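Local structure of apical membrane antigen AMA1 (4YIV) at residues F224-F238 and T333-I346. The protein is a microneme protein essential for host cell invasion, forming part of the moving junction between the parasite's apical tip and the host cell membrane. Sequence-based numbering, arbitrary orientation.
Sequences FISKCPNQALRGYRF and TAAGSLSEETPNFI
Two irregular connections of the PAN-type fold of AMA1 run against each other here: the link from helix 224-227 to strand 233-234, and the loop that leaves strand 329-333. Their backbones are joined by two bent hydrogen bonds, from Ser337 N to Asn230 O (2.8 Å) and from Ala232 N to Ser339 O (3.1 Å). Ser339 O takes a second donor, Ser337 OG, in its carbonyl plane on a lone pair, while Ala232 N comes from above that plane. Ser337 suits the place because its short hydroxyl, turned between its backbone N and carbonyl carbon (chi1 65°), can close this bond within the loop. Gly336, without a side chain, lets its CA come to 3.2 Å of Pro229 O. Pro229, centre of an inverse gamma turn, lays CG against Thr333 OG1 (3.3 Å), the hydroxyl that makes an ST turn by accepting from Ala335 N. Water 1 joins Pro229 O to this hydroxyl. Gln231 CG lies against Ser339 O and Glu341 O (3.3 Å to the latter). The small methyl of Ala232 fits against Leu338 O (3.3 Å), and water 2 bridges Ala232 O and Glu340 O. Nearer the solvent, exposed Arg234 forms a salt bridge from NE to Glu340 OE2 (3.3 Å), the guanidinium and carboxylate planes turned 53° from each other. At the far end, Ile346 CG2 meets the edge of the Phe224 ring (3.8 Å). Trp62 of strand 61-62 packs on Gln231, Pro343 and Ile346, Cys228 is disulfide-bonded to Cys59, and Leu233 pairs with Ser331 of strand 329-333.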
ATOM      1  N   PHE A 224      -7.867   8.530   3.985  1.00 22.38           N
ATOM      2  CA  PHE A 224      -7.382   7.142   3.952  1.00 20.29           C
ATOM      3  C   PHE A 224      -7.920   6.337   5.102  1.00 21.89           C
ATOM      4  O   PHE A 224      -7.970   5.107   5.044  1.00 21.07           O
ATOM      5  CB  PHE A 224      -5.816   7.118   3.953  1.00 22.99           C
ATOM      6  CG  PHE A 224      -5.195   7.372   5.315  1.00 22.41           C
ATOM      7  CD1 PHE A 224      -4.971   6.315   6.183  1.00 22.92           C
ATOM      8  CD2 PHE A 224      -4.825   8.662   5.720  1.00 20.31           C
ATOM      9  CE1 PHE A 224      -4.430   6.532   7.447  1.00 21.56           C
ATOM     10  CE2 PHE A 224      -4.284   8.884   6.983  1.00 22.96           C
ATOM     11  CZ  PHE A 224      -4.099   7.814   7.850  1.00 20.87           C
ATOM     12  N   ILE A 225      -8.279   7.020   6.193  1.00 20.52           N
ATOM     13  CA  ILE A 225      -8.722   6.336   7.406  1.00 21.62           C
ATOM     14  C   ILE A 225      -9.949   5.456   7.133  1.00 23.94           C
ATOM     15  O   ILE A 225     -10.076   4.341   7.648  1.00 26.51           O
ATOM     16  CB  ILE A 225      -9.028   7.387   8.526  1.00 22.55           C
ATOM     17  CG1 ILE A 225      -7.763   8.144   8.921  1.00 23.67           C
ATOM     18  CG2 ILE A 225      -9.588   6.723   9.777  1.00 30.62           C
ATOM     19  CD1 ILE A 225      -8.059   9.419   9.722  1.00 29.01           C
ATOM     20  N   SER A 226     -10.851   5.948   6.298  1.00 25.70           N
ATOM     21  CA  SER A 226     -12.080   5.210   5.961  1.00 27.89           C
ATOM     22  C   SER A 226     -12.074   4.593   4.561  1.00 28.76           C
ATOM     23  O   SER A 226     -12.869   3.708   4.274  1.00 27.54           O
ATOM     24  CB  SER A 226     -13.301   6.145   6.059  1.00 31.74           C
ATOM     25  OG  SER A 226     -13.232   7.167   5.059  1.00 33.55           O
ATOM     26  N   LYS A 227     -11.204   5.072   3.684  1.00 23.30           N
ATOM     27  CA  LYS A 227     -11.322   4.728   2.273  1.00 24.55           C
ATOM     28  C   LYS A 227     -10.331   3.685   1.814  1.00 28.33           C
ATOM     29  O   LYS A 227     -10.424   3.243   0.668  1.00 25.67           O
ATOM     30  CB  LYS A 227     -11.151   5.966   1.418  1.00 25.81           C
ATOM     31  CG  LYS A 227     -12.250   6.966   1.612  1.00 31.27           C
ATOM     32  CD  LYS A 227     -13.614   6.277   1.346  1.00 34.31           C
ATOM     33  CE  LYS A 227     -14.672   7.204   0.849  1.00 40.46           C
ATOM     34  NZ  LYS A 227     -15.887   6.390   0.411  1.00 48.82           N
ATOM     35  N   CYS A 228      -9.412   3.301   2.703  1.00 22.04           N
ATOM     36  CA  CYS A 228      -8.255   2.458   2.359  1.00 26.45           C
ATOM     37  C   CYS A 228      -8.218   1.228   3.284  1.00 23.75           C
ATOM     38  O   CYS A 228      -8.658   1.321   4.461  1.00 23.53           O
ATOM     39  CB  CYS A 228      -6.964   3.284   2.459  1.00 21.92           C
ATOM     40  SG  CYS A 228      -6.874   4.741   1.349  1.00 24.38           S
ATOM     41  N   PRO A 229      -7.792   0.051   2.751  1.00 21.28           N
ATOM     42  CA  PRO A 229      -7.833  -1.174   3.524  1.00 20.99           C
ATOM     43  C   PRO A 229      -6.554  -1.295   4.338  1.00 23.42           C
ATOM     44  O   PRO A 229      -5.703  -2.151   4.072  1.00 21.90           O
ATOM     45  CB  PRO A 229      -7.954  -2.255   2.458  1.00 22.94           C
ATOM     46  CG  PRO A 229      -7.132  -1.728   1.346  1.00 22.32           C
ATOM     47  CD  PRO A 229      -7.311  -0.220   1.371  1.00 20.29           C
ATOM     48  N   ASN A 230      -6.407  -0.405   5.313  1.00 22.47           N
ATOM     49  CA  ASN A 230      -5.138  -0.231   6.009  1.00 23.35           C
ATOM     50  C   ASN A 230      -4.645  -1.461   6.744  1.00 22.53           C
ATOM     51  O   ASN A 230      -3.444  -1.763   6.746  1.00 20.76           O
ATOM     52  CB  ASN A 230      -5.245   0.924   7.006  1.00 21.99           C
ATOM     53  CG  ASN A 230      -5.513   2.254   6.318  1.00 24.82           C
ATOM     54  OD1 ASN A 230      -4.713   2.698   5.502  1.00 23.24           O
ATOM     55  ND2 ASN A 230      -6.648   2.877   6.620  1.00 23.64           N
ATOM     56  N   GLN A 231      -5.580  -2.172   7.358  1.00 21.35           N
ATOM     57  CA  GLN A 231      -5.277  -3.388   8.110  1.00 23.19           C
ATOM     58  C   GLN A 231      -5.815  -4.681   7.476  1.00 23.76           C
ATOM     59  O   GLN A 231      -6.801  -4.680   6.733  1.00 23.89           O
ATOM     60  CB  GLN A 231      -5.844  -3.271   9.526  1.00 29.49           C
ATOM     61  CG  GLN A 231      -4.849  -2.704  10.544  1.00 27.39           C
ATOM     62  CD  GLN A 231      -4.353  -1.320  10.170  1.00 28.68           C
ATOM     63  OE1 GLN A 231      -3.205  -1.127   9.747  1.00 29.42           O
ATOM     64  NE2 GLN A 231      -5.230  -0.354  10.297  1.00 23.97           N
ATOM     65  N   ALA A 232      -5.134  -5.773   7.769  1.00 19.84           N
ATOM     66  CA  ALA A 232      -5.630  -7.122   7.472  1.00 23.23           C
ATOM     67  C   ALA A 232      -7.005  -7.341   8.139  1.00 28.16           C
ATOM     68  O   ALA A 232      -7.346  -6.700   9.143  1.00 25.88           O
ATOM     69  CB  ALA A 232      -4.643  -8.147   7.953  1.00 22.87           C
ATOM     70  N   LEU A 233      -7.801  -8.222   7.567  1.00 24.36           N
ATOM     71  CA  LEU A 233      -9.139  -8.498   8.086  1.00 28.94           C
ATOM     72  C   LEU A 233      -9.212  -9.944   8.541  1.00 29.97           C
ATOM     73  O   LEU A 233      -9.239 -10.875   7.733  1.00 26.81           O
ATOM     74  CB  LEU A 233     -10.208  -8.202   7.022  1.00 26.46           C
ATOM     75  CG  LEU A 233     -11.661  -8.601   7.324  1.00 30.60           C
ATOM     76  CD1 LEU A 233     -12.227  -7.735   8.416  1.00 30.45           C
ATOM     77  CD2 LEU A 233     -12.535  -8.485   6.090  1.00 28.81           C
ATOM     78  N   ARG A 234      -9.254 -10.123   9.857  1.00 31.07           N
ATOM     79  CA  ARG A 234      -9.193 -11.445  10.456  1.00 31.09           C
ATOM     80  C   ARG A 234     -10.572 -12.075  10.450  1.00 32.01           C
ATOM     81  O   ARG A 234     -11.551 -11.378  10.702  1.00 31.82           O
ATOM     82  CB  ARG A 234      -8.659 -11.354  11.900  1.00 42.78           C
ATOM     83  CG  ARG A 234      -8.443 -12.692  12.566  1.00 42.32           C
ATOM     84  CD  ARG A 234      -7.685 -12.560  13.880  1.00 45.75           C
ATOM     85  NE  ARG A 234      -8.391 -11.702  14.827  1.00 65.15           N
ATOM     86  CZ  ARG A 234      -9.196 -12.133  15.798  1.00 70.97           C
ATOM     87  NH1 ARG A 234      -9.407 -13.433  15.987  1.00 68.63           N
ATOM     88  NH2 ARG A 234      -9.791 -11.250  16.591  1.00 65.15           N
ATOM     89  N   GLY A 235     -10.646 -13.375  10.151  1.00 33.26           N
ATOM     90  CA  GLY A 235     -11.869 -14.150  10.336  1.00 35.30           C
ATOM     91  C   GLY A 235     -12.875 -14.110   9.201  1.00 36.82           C
ATOM     92  O   GLY A 235     -14.021 -14.552   9.337  1.00 34.05           O
ATOM     93  N   TYR A 236     -12.454 -13.598   8.053  1.00 30.58           N
ATOM     94  CA  TYR A 236     -13.344 -13.507   6.899  1.00 30.26           C
ATOM     95  C   TYR A 236     -12.529 -13.727   5.624  1.00 32.62           C
ATOM     96  O   TYR A 236     -11.356 -13.338   5.588  1.00 26.81           O
ATOM     97  CB  TYR A 236     -14.036 -12.150   6.832  1.00 34.03           C
ATOM     98  CG  TYR A 236     -15.054 -11.877   7.932  1.00 38.62           C
ATOM     99  CD1 TYR A 236     -16.399 -12.220   7.779  1.00 42.39           C
ATOM    100  CD2 TYR A 236     -14.673 -11.241   9.102  1.00 40.87           C
ATOM    101  CE1 TYR A 236     -17.331 -11.945   8.792  1.00 43.52           C
ATOM    102  CE2 TYR A 236     -15.592 -10.965  10.105  1.00 50.00           C
ATOM    103  CZ  TYR A 236     -16.914 -11.321   9.948  1.00 50.95           C
ATOM    104  OH  TYR A 236     -17.805 -11.038  10.960  1.00 55.50           O
ATOM    105  N   ARG A 237     -13.155 -14.370   4.630  1.00 29.56           N
ATOM    106  CA  ARG A 237     -12.649 -14.460   3.247  1.00 28.05           C
ATOM    107  C   ARG A 237     -13.324 -13.441   2.373  1.00 29.37           C
ATOM    108  O   ARG A 237     -14.555 -13.305   2.404  1.00 31.41           O
ATOM    109  CB  ARG A 237     -12.915 -15.832   2.645  1.00 28.60           C
ATOM    110  CG  ARG A 237     -12.341 -16.973   3.392  1.00 29.91           C
ATOM    111  CD  ARG A 237     -12.738 -18.286   2.697  1.00 29.46           C
ATOM    112  NE  ARG A 237     -12.192 -19.455   3.376  1.00 34.83           N
ATOM    113  CZ  ARG A 237     -12.188 -20.676   2.868  1.00 34.21           C
ATOM    114  NH1 ARG A 237     -11.666 -21.662   3.570  1.00 36.75           N
ATOM    115  NH2 ARG A 237     -12.674 -20.894   1.652  1.00 35.96           N
ATOM    116  N   PHE A 238     -12.529 -12.725   1.579  1.00 26.88           N
ATOM    117  CA  PHE A 238     -13.069 -11.836   0.583  1.00 27.11           C
ATOM    118  C   PHE A 238     -13.918 -12.663  -0.382  1.00 28.89           C
ATOM    119  O   PHE A 238     -13.601 -13.821  -0.654  1.00 27.30           O
ATOM    120  CB  PHE A 238     -11.954 -11.125  -0.205  1.00 27.63           C
ATOM    121  CG  PHE A 238     -11.278 -10.005   0.518  1.00 25.53           C
ATOM    122  CD1 PHE A 238     -11.962  -9.182   1.397  1.00 27.63           C
ATOM    123  CD2 PHE A 238      -9.931  -9.749   0.276  1.00 24.50           C
ATOM    124  CE1 PHE A 238     -11.319  -8.129   2.020  1.00 27.32           C
ATOM    125  CE2 PHE A 238      -9.275  -8.690   0.913  1.00 26.01           C
ATOM    126  CZ  PHE A 238      -9.962  -7.882   1.770  1.00 25.64           C
ATOM    127  N   THR A 333      -4.713  -7.164   1.460  1.00 21.77           N
ATOM    128  CA  THR A 333      -4.576  -6.509   0.177  1.00 20.89           C
ATOM    129  C   THR A 333      -3.166  -6.030   0.002  1.00 19.78           C
ATOM    130  O   THR A 333      -2.366  -5.954   0.961  1.00 20.00           O
ATOM    131  CB  THR A 333      -5.530  -5.294   0.004  1.00 21.76           C
ATOM    132  OG1 THR A 333      -5.016  -4.166   0.711  1.00 21.31           O
ATOM    133  CG2 THR A 333      -6.900  -5.622   0.493  1.00 21.37           C
ATOM    134  N   ALA A 334      -2.837  -5.725  -1.253  1.00 21.35           N
ATOM    135  CA  ALA A 334      -1.555  -5.167  -1.585  1.00 19.33           C
ATOM    136  C   ALA A 334      -1.243  -3.884  -0.823  1.00 18.57           C
ATOM    137  O   ALA A 334      -0.063  -3.539  -0.591  1.00 17.19           O
ATOM    138  CB  ALA A 334      -1.496  -4.924  -3.133  1.00 17.17           C
ATOM    139  N   ALA A 335      -2.288  -3.155  -0.430  1.00 17.13           N
ATOM    140  CA  ALA A 335      -2.085  -1.851   0.214  1.00 17.55           C
ATOM    141  C   ALA A 335      -1.903  -1.945   1.735  1.00 18.17           C
ATOM    142  O   ALA A 335      -1.222  -1.102   2.331  1.00 18.55           O
ATOM    143  CB  ALA A 335      -3.266  -0.918  -0.076  1.00 18.27           C
ATOM    144  N   GLY A 336      -2.514  -2.948   2.350  1.00 20.35           N
ATOM    145  CA  GLY A 336      -2.584  -2.994   3.796  1.00 19.91           C
ATOM    146  C   GLY A 336      -1.453  -3.682   4.532  1.00 21.64           C
ATOM    147  O   GLY A 336      -0.509  -4.207   3.937  1.00 18.01           O
ATOM    148  N   SER A 337      -1.608  -3.732   5.860  1.00 19.02           N
ATOM    149  CA  SER A 337      -0.581  -4.221   6.770  1.00 22.30           C
ATOM    150  C   SER A 337      -0.813  -5.698   7.049  1.00 22.73           C
ATOM    151  O   SER A 337      -1.893  -6.223   6.795  1.00 20.57           O
ATOM    152  CB  SER A 337      -0.595  -3.446   8.105  1.00 23.05           C
ATOM    153  OG  SER A 337      -1.818  -3.692   8.783  1.00 24.47           O
ATOM    154  N   LEU A 338       0.207  -6.367   7.579  1.00 23.03           N
ATOM    155  CA  LEU A 338       0.073  -7.749   8.007  1.00 21.10           C
ATOM    156  C   LEU A 338      -0.840  -7.830   9.208  1.00 24.36           C
ATOM    157  O   LEU A 338      -1.716  -8.706   9.289  1.00 24.85           O
ATOM    158  CB  LEU A 338       1.453  -8.339   8.336  1.00 22.14           C
ATOM    159  CG  LEU A 338       1.521  -9.755   8.887  1.00 24.42           C
ATOM    160  CD1 LEU A 338       0.885 -10.756   7.979  1.00 24.83           C
ATOM    161  CD2 LEU A 338       2.961 -10.088   9.094  1.00 26.58           C
ATOM    162  N   SER A 339      -0.645  -6.903  10.142  1.00 25.11           N
ATOM    163  CA  SER A 339      -1.453  -6.894  11.356  1.00 29.29           C
ATOM    164  C   SER A 339      -2.905  -6.514  11.077  1.00 28.23           C
ATOM    165  O   SER A 339      -3.188  -5.660  10.223  1.00 25.12           O
ATOM    166  CB  SER A 339      -0.878  -5.922  12.398  1.00 28.41           C
ATOM    167  OG  SER A 339      -1.654  -6.041  13.586  1.00 32.39           O
ATOM    168  N   GLU A 340      -3.826  -7.174  11.773  1.00 24.67           N
ATOM    169  CA  GLU A 340      -5.228  -6.768  11.774  1.00 28.40           C
ATOM    170  C   GLU A 340      -5.500  -5.645  12.806  1.00 30.84           C
ATOM    171  O   GLU A 340      -6.573  -5.052  12.833  1.00 30.98           O
ATOM    172  CB  GLU A 340      -6.152  -7.984  12.017  1.00 36.27           C
ATOM    173  CG  GLU A 340      -6.339  -8.435  13.444  1.00 41.59           C
ATOM    174  CD  GLU A 340      -5.235  -9.334  13.942  1.00 49.47           C
ATOM    175  OE1 GLU A 340      -4.124  -9.302  13.360  1.00 39.94           O
ATOM    176  OE2 GLU A 340      -5.488 -10.084  14.916  1.00 61.03           O
ATOM    177  N   GLU A 341      -4.509  -5.308  13.608  1.00 28.71           N
ATOM    178  CA  GLU A 341      -4.715  -4.358  14.694  1.00 31.51           C
ATOM    179  C   GLU A 341      -4.493  -2.929  14.244  1.00 32.68           C
ATOM    180  O   GLU A 341      -3.501  -2.607  13.602  1.00 30.68           O
ATOM    181  CB  GLU A 341      -3.771  -4.671  15.861  1.00 34.57           C
ATOM    182  CG  GLU A 341      -3.730  -6.152  16.267  1.00 42.58           C
ATOM    183  CD  GLU A 341      -4.525  -6.498  17.548  1.00 62.91           C
ATOM    184  OE1 GLU A 341      -4.203  -5.954  18.636  1.00 72.23           O
ATOM    185  OE2 GLU A 341      -5.454  -7.346  17.473  1.00 62.51           O
ATOM    186  N   THR A 342      -5.407  -2.053  14.616  1.00 30.57           N
ATOM    187  CA  THR A 342      -5.240  -0.632  14.342  1.00 31.52           C
ATOM    188  C   THR A 342      -4.138  -0.005  15.186  1.00 31.56           C
ATOM    189  O   THR A 342      -4.239   0.013  16.408  1.00 30.78           O
ATOM    190  CB  THR A 342      -6.551   0.131  14.610  1.00 34.33           C
ATOM    191  OG1 THR A 342      -7.626  -0.488  13.894  1.00 36.80           O
ATOM    192  CG2 THR A 342      -6.445   1.564  14.180  1.00 33.22           C
ATOM    193  N   PRO A 343      -3.113   0.572  14.546  1.00 27.15           N
ATOM    194  CA  PRO A 343      -2.088   1.236  15.336  1.00 26.03           C
ATOM    195  C   PRO A 343      -2.477   2.650  15.749  1.00 32.06           C
ATOM    196  O   PRO A 343      -3.309   3.262  15.100  1.00 24.68           O
ATOM    197  CB  PRO A 343      -0.906   1.300  14.389  1.00 29.11           C
ATOM    198  CG  PRO A 343      -1.521   1.392  13.064  1.00 29.19           C
ATOM    199  CD  PRO A 343      -2.803   0.624  13.102  1.00 27.95           C
ATOM    200  N   ASN A 344      -1.837   3.182  16.784  1.00 33.43           N
ATOM    201  CA  ASN A 344      -2.324   4.405  17.371  1.00 33.52           C
ATOM    202  C   ASN A 344      -2.048   5.587  16.464  1.00 33.36           C
ATOM    203  O   ASN A 344      -2.706   6.620  16.573  1.00 32.44           O
ATOM    204  CB  ASN A 344      -1.703   4.633  18.757  1.00 40.97           C
ATOM    205  CG  ASN A 344      -0.191   4.647  18.727  1.00 46.86           C
ATOM    206  OD1 ASN A 344       0.425   4.761  17.664  1.00 49.20           O
ATOM    207  ND2 ASN A 344       0.423   4.519  19.901  1.00 60.19           N
ATOM    208  N   PHE A 345      -1.090   5.452  15.547  1.00 29.36           N
ATOM    209  CA  PHE A 345      -0.729   6.611  14.729  1.00 26.80           C
ATOM    210  C   PHE A 345      -1.668   6.847  13.539  1.00 24.03           C
ATOM    211  O   PHE A 345      -1.419   7.760  12.733  1.00 24.20           O
ATOM    212  CB  PHE A 345       0.716   6.517  14.227  1.00 30.04           C
ATOM    213  CG  PHE A 345       1.029   5.273  13.448  1.00 28.56           C
ATOM    214  CD1 PHE A 345       0.773   5.208  12.093  1.00 28.37           C
ATOM    215  CD2 PHE A 345       1.636   4.182  14.059  1.00 30.38           C
ATOM    216  CE1 PHE A 345       1.104   4.076  11.356  1.00 25.35           C
ATOM    217  CE2 PHE A 345       1.962   3.046  13.316  1.00 29.61           C
ATOM    218  CZ  PHE A 345       1.691   3.003  11.972  1.00 27.34           C
ATOM    219  N   ILE A 346      -2.737   6.059  13.430  1.00 21.59           N
ATOM    220  CA  ILE A 346      -3.854   6.412  12.536  1.00 25.62           C
ATOM    221  C   ILE A 346      -5.190   6.557  13.293  1.00 22.86           C
ATOM    222  O   ILE A 346      -6.246   6.500  12.698  1.00 24.92           O
ATOM    223  CB  ILE A 346      -4.036   5.371  11.382  1.00 22.15           C
ATOM    224  CG1 ILE A 346      -4.499   4.012  11.901  1.00 25.39           C
ATOM    225  CG2 ILE A 346      -2.739   5.243  10.579  1.00 24.97           C
ATOM    226  CD1 ILE A 346      -5.102   3.144  10.798  1.00 26.11           C
TER
HETATM  227  O   HOH W   1      -5.504  -4.643   3.489  1.00 22.14           O
HETATM  228  O   HOH W   2      -8.838  -5.526  10.858  1.00 41.88           O